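Local coordinates for conjugal transfer protein TRWB (Escherichia coli, PDB 1E9S) that probably couples the DNA-processing complex to the type IV secretion channel in bacterial conjugation, as a hexameric P-loop NTPase that binds DNA, at residues A[60-65]-A[314-319]; A[287-292]-A[319-324]. All coordinates share one frame; numbering follows the deposited sequence.

Contact 1: residues A[60-65]-A[314-319]; sequences GATGTG and GLQSTS
The backbones of 60-65 and 314-319 come together where Gly60 faces Gln316, their CA atoms 5.2 Å apart, and the amide of Gly60 donates to the carbonyl of Leu315 (N to O 3.1 Å). The bond is close to straight, 158° at the hydrogen, with the donor tilted 16° from the carbonyl plane. It prolongs the parallel pairing of strands 56-59 and 309-315 just past the end of the first.

Beyond it the contact passes to the side chain of Gln316. With CG anti to the carbonyl carbon (chi1 -54°) and the chain extended beyond, its CG lies 3.6 Å from Gly60 O, while the amide end reaches the turn, where the two side chains cross at a slant. There Gln316 OE1 meets Thr62 OG1 at 3.4 Å, a weak hydrogen bond donated by the threonine.

Within 60-65, Ala61 to Thr64 form a type II beta turn with Gly63 at positive phi. Thr64 OG1 donates to Ala61 O over 2.6 Å, coming from above the carbonyl plane, and so bridges the ends of the turn. Lys66 NZ also bonds Leu315 O, tying that carbonyl to the helix after the turn, and Arg54 of the second subunit donates to Thr62 O. Strand 56-59, this turn, Gly65 at the N-cap and helix 66-79 together make a strand-loop-helix consistent with a Walker A P-loop.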
# COMPACT_ATOMS: atom_id res chain seq x y z
N GLY A 60 6.12 19.46 19.25
CA GLY A 60 7.14 19.13 20.22
C GLY A 60 6.73 18.00 21.13
O GLY A 60 5.56 17.69 21.26
N ALA A 61 7.71 17.38 21.78
CA ALA A 61 7.45 16.28 22.70
C ALA A 61 6.78 16.79 23.98
O ALA A 61 6.41 17.96 24.07
CB ALA A 61 8.76 15.57 23.05
N THR A 62 6.62 15.90 24.96
CA THR A 62 5.97 16.25 26.23
C THR A 62 6.94 16.90 27.21
O THR A 62 8.02 16.36 27.46
CB THR A 62 5.36 15.00 26.93
OG1 THR A 62 4.43 14.35 26.07
CG2 THR A 62 4.68 15.41 28.25
N GLY A 63 6.53 18.04 27.76
CA GLY A 63 7.37 18.74 28.72
C GLY A 63 8.50 19.53 28.09
O GLY A 63 9.50 19.83 28.74
N THR A 64 8.35 19.86 26.81
CA THR A 64 9.38 20.62 26.11
C THR A 64 9.11 22.12 26.18
O THR A 64 9.91 22.92 25.69
CB THR A 64 9.48 20.18 24.63
OG1 THR A 64 8.17 19.92 24.11
CG2 THR A 64 10.33 18.93 24.52
N GLY A 65 7.99 22.49 26.80
CA GLY A 65 7.64 23.89 26.95
C GLY A 65 6.43 24.36 26.18
O GLY A 65 6.26 25.55 25.97
N GLY A 314 -1.45 22.16 18.93
CA GLY A 314 -0.26 21.42 19.32
C GLY A 314 -0.25 20.05 18.66
O GLY A 314 -1.29 19.42 18.46
N LEU A 315 0.95 19.59 18.32
CA LEU A 315 1.12 18.30 17.68
C LEU A 315 2.39 17.67 18.22
O LEU A 315 3.27 18.36 18.71
CB LEU A 315 1.24 18.50 16.16
CG LEU A 315 0.10 18.04 15.24
CD1 LEU A 315 -1.25 18.31 15.84
CD2 LEU A 315 0.24 18.77 13.91
N GLN A 316 2.49 16.35 18.15
CA GLN A 316 3.68 15.66 18.63
C GLN A 316 4.27 14.82 17.52
O GLN A 316 5.17 15.28 16.82
CB GLN A 316 3.33 14.80 19.84
CG GLN A 316 2.63 15.61 20.92
CD GLN A 316 2.36 14.82 22.19
OE1 GLN A 316 3.28 14.34 22.85
NE2 GLN A 316 1.08 14.67 22.53
N SER A 317 3.78 13.60 17.33
CA SER A 317 4.28 12.75 16.25
C SER A 317 3.42 12.91 15.01
O SER A 317 2.20 13.00 15.10
CB SER A 317 4.30 11.28 16.67
OG SER A 317 5.26 11.07 17.69
N THR A 318 4.07 12.95 13.86
CA THR A 318 3.38 13.08 12.60
C THR A 318 2.32 11.99 12.48
O THR A 318 1.20 12.25 12.03
CB THR A 318 4.37 12.98 11.45
OG1 THR A 318 5.34 14.03 11.59
CG2 THR A 318 3.68 13.11 10.10
N SER A 319 2.68 10.79 12.90
CA SER A 319 1.80 9.63 12.85
C SER A 319 0.49 9.77 13.62
O SER A 319 -0.49 9.09 13.32
CB SER A 319 2.56 8.40 13.34
OG SER A 319 3.29 8.71 14.50

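Contact 2: residues A[287-292]-A[319-324]; sequences ELASLE and SQLDDV
Apolar packing joins Ala289 and Leu288 to one face of helix 318-325, with Ala289 opposite Leu321 at a CA separation of 4.9 Å. Ala289 CB points toward the helix and lies 3.8 Å from Gln320 CB; Leu321 CD1 reaches the same Ala289 CB at 4.0 Å. Leu321 has CG anti to its own amide nitrogen (chi1 -160°), which carries CD1 toward Leu288, whose CG it meets at 3.9 Å. Leu315 of strand 309-315 packs against both leucines, continuing the apolar layer toward the sheet.

Contacts between methyls and backbone follow one turn along. Val324 splits its branches: CG2 touches Ala289 O at 3.6 Å, and CG1 lies 3.8 Å from Leu291 O. The 3-10 segment 288-290, begun by the bond from Ser290 N to Glu287 O, presents Ala289 to the helix. In the alpha/beta fold of this P-loop domain, these residues follow strand 281-285, and the helix follows its parallel neighbour 309-315, so the packing joins the segments leaving two adjacent strands.

No hydrogen bond crosses between the segments; several of their polar groups pair elsewhere. Gln320 lays NE2 3.9 Å from Ala289 CB, while its OE1 accepts from Ser317 N just before the helix. Asp322, on a different side of the helix, pairs with Arg334 and with Lys328 of the second subunit.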
# COMPACT_ATOMS: atom_id res chain seq x y z
N GLU A 287 -4.19 19.70 22.01
CA GLU A 287 -3.58 18.67 21.17
C GLU A 287 -4.55 18.30 20.06
O GLU A 287 -5.54 17.61 20.29
CB GLU A 287 -3.22 17.44 21.99
CG GLU A 287 -1.88 17.57 22.68
CD GLU A 287 -0.73 17.72 21.68
OE1 GLU A 287 -0.92 17.39 20.49
OE2 GLU A 287 0.36 18.16 22.10
N LEU A 288 -4.26 18.78 18.86
CA LEU A 288 -5.12 18.55 17.71
C LEU A 288 -5.48 17.09 17.46
O LEU A 288 -6.64 16.76 17.18
CB LEU A 288 -4.47 19.14 16.47
CG LEU A 288 -5.32 19.14 15.21
CD1 LEU A 288 -6.69 19.72 15.52
CD2 LEU A 288 -4.63 19.98 14.14
N ALA A 289 -4.49 16.21 17.56
CA ALA A 289 -4.70 14.79 17.32
C ALA A 289 -5.42 14.07 18.45
O ALA A 289 -5.64 12.86 18.37
CB ALA A 289 -3.38 14.12 17.04
N SER A 290 -5.79 14.78 19.50
CA SER A 290 -6.51 14.17 20.62
C SER A 290 -8.01 14.34 20.44
O SER A 290 -8.80 13.74 21.15
CB SER A 290 -6.08 14.81 21.94
OG SER A 290 -4.78 14.40 22.29
N LEU A 291 -8.40 15.19 19.49
CA LEU A 291 -9.79 15.42 19.20
C LEU A 291 -10.14 14.46 18.08
O LEU A 291 -9.26 13.89 17.45
CB LEU A 291 -10.02 16.86 18.74
CG LEU A 291 -9.67 17.94 19.77
CD1 LEU A 291 -10.06 19.30 19.20
CD2 LEU A 291 -10.40 17.67 21.08
N GLU A 292 -11.42 14.29 17.82
CA GLU A 292 -11.82 13.41 16.75
C GLU A 292 -11.51 14.08 15.41
O GLU A 292 -10.96 15.19 15.36
CB GLU A 292 -13.31 13.10 16.87
CG GLU A 292 -13.65 12.39 18.18
CD GLU A 292 -14.52 11.16 17.99
OE1 GLU A 292 -14.93 10.88 16.85
OE2 GLU A 292 -14.80 10.46 18.99
N SER A 319 2.68 10.79 12.90
CA SER A 319 1.80 9.63 12.85
C SER A 319 0.49 9.77 13.62
O SER A 319 -0.49 9.09 13.32
CB SER A 319 2.56 8.40 13.34
OG SER A 319 3.29 8.71 14.50
N GLN A 320 0.47 10.63 14.63
CA GLN A 320 -0.74 10.84 15.42
C GLN A 320 -1.86 11.44 14.59
O GLN A 320 -2.96 10.89 14.54
CB GLN A 320 -0.45 11.79 16.55
CG GLN A 320 -0.09 11.16 17.84
CD GLN A 320 0.09 12.21 18.91
OE1 GLN A 320 1.17 12.77 19.08
NE2 GLN A 320 -0.98 12.50 19.62
N LEU A 321 -1.59 12.58 13.96
CA LEU A 321 -2.60 13.24 13.15
C LEU A 321 -2.89 12.38 11.93
O LEU A 321 -4.02 12.32 11.47
CB LEU A 321 -2.11 14.62 12.73
CG LEU A 321 -3.23 15.56 12.29
CD1 LEU A 321 -4.12 15.84 13.51
CD2 LEU A 321 -2.65 16.83 11.71
N ASP A 322 -1.85 11.72 11.42
CA ASP A 322 -1.99 10.85 10.25
C ASP A 322 -2.98 9.71 10.51
O ASP A 322 -3.71 9.30 9.62
CB ASP A 322 -0.64 10.25 9.86
CG ASP A 322 0.22 11.23 9.05
OD1 ASP A 322 -0.18 12.39 8.85
OD2 ASP A 322 1.32 10.82 8.59
N ASP A 323 -2.99 9.20 11.73
CA ASP A 323 -3.88 8.11 12.09
C ASP A 323 -5.31 8.60 12.27
O ASP A 323 -6.26 7.88 11.98
CB ASP A 323 -3.38 7.45 13.37
CG ASP A 323 -3.94 6.07 13.60
OD1 ASP A 323 -3.88 5.24 12.66
OD2 ASP A 323 -4.43 5.81 14.71
N VAL A 324 -5.47 9.83 12.75
CA VAL A 324 -6.80 10.40 12.95
C VAL A 324 -7.46 10.85 11.63
O VAL A 324 -8.60 10.45 11.33
CB VAL A 324 -6.73 11.60 13.95
CG1 VAL A 324 -8.09 12.25 14.17
CG2 VAL A 324 -6.21 11.11 15.27

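Contacts 1 and 2, with centres about 11 Å apart, draw on the same run of chain: strand 309-315 leads through the loop into helix 318-325, and Ser319 belongs to both. Between them, Gly314 O and Leu288 N are 3.1 Å apart, probably a hydrogen bond, and Leu315 CD1 packs 3.4 Å from Leu288 CB. Lys66, in the probable Walker A loop and tied to Leu315 in contact 1, also forms a salt bridge with Glu287, relating 287-292 to the probable nucleotide site beside contact 1. Gln316 NE2 also lies 3.6 Å from Glu287 OE2. Both contacts border the second subunit, where Ser319 bonds Thr332 of that chain.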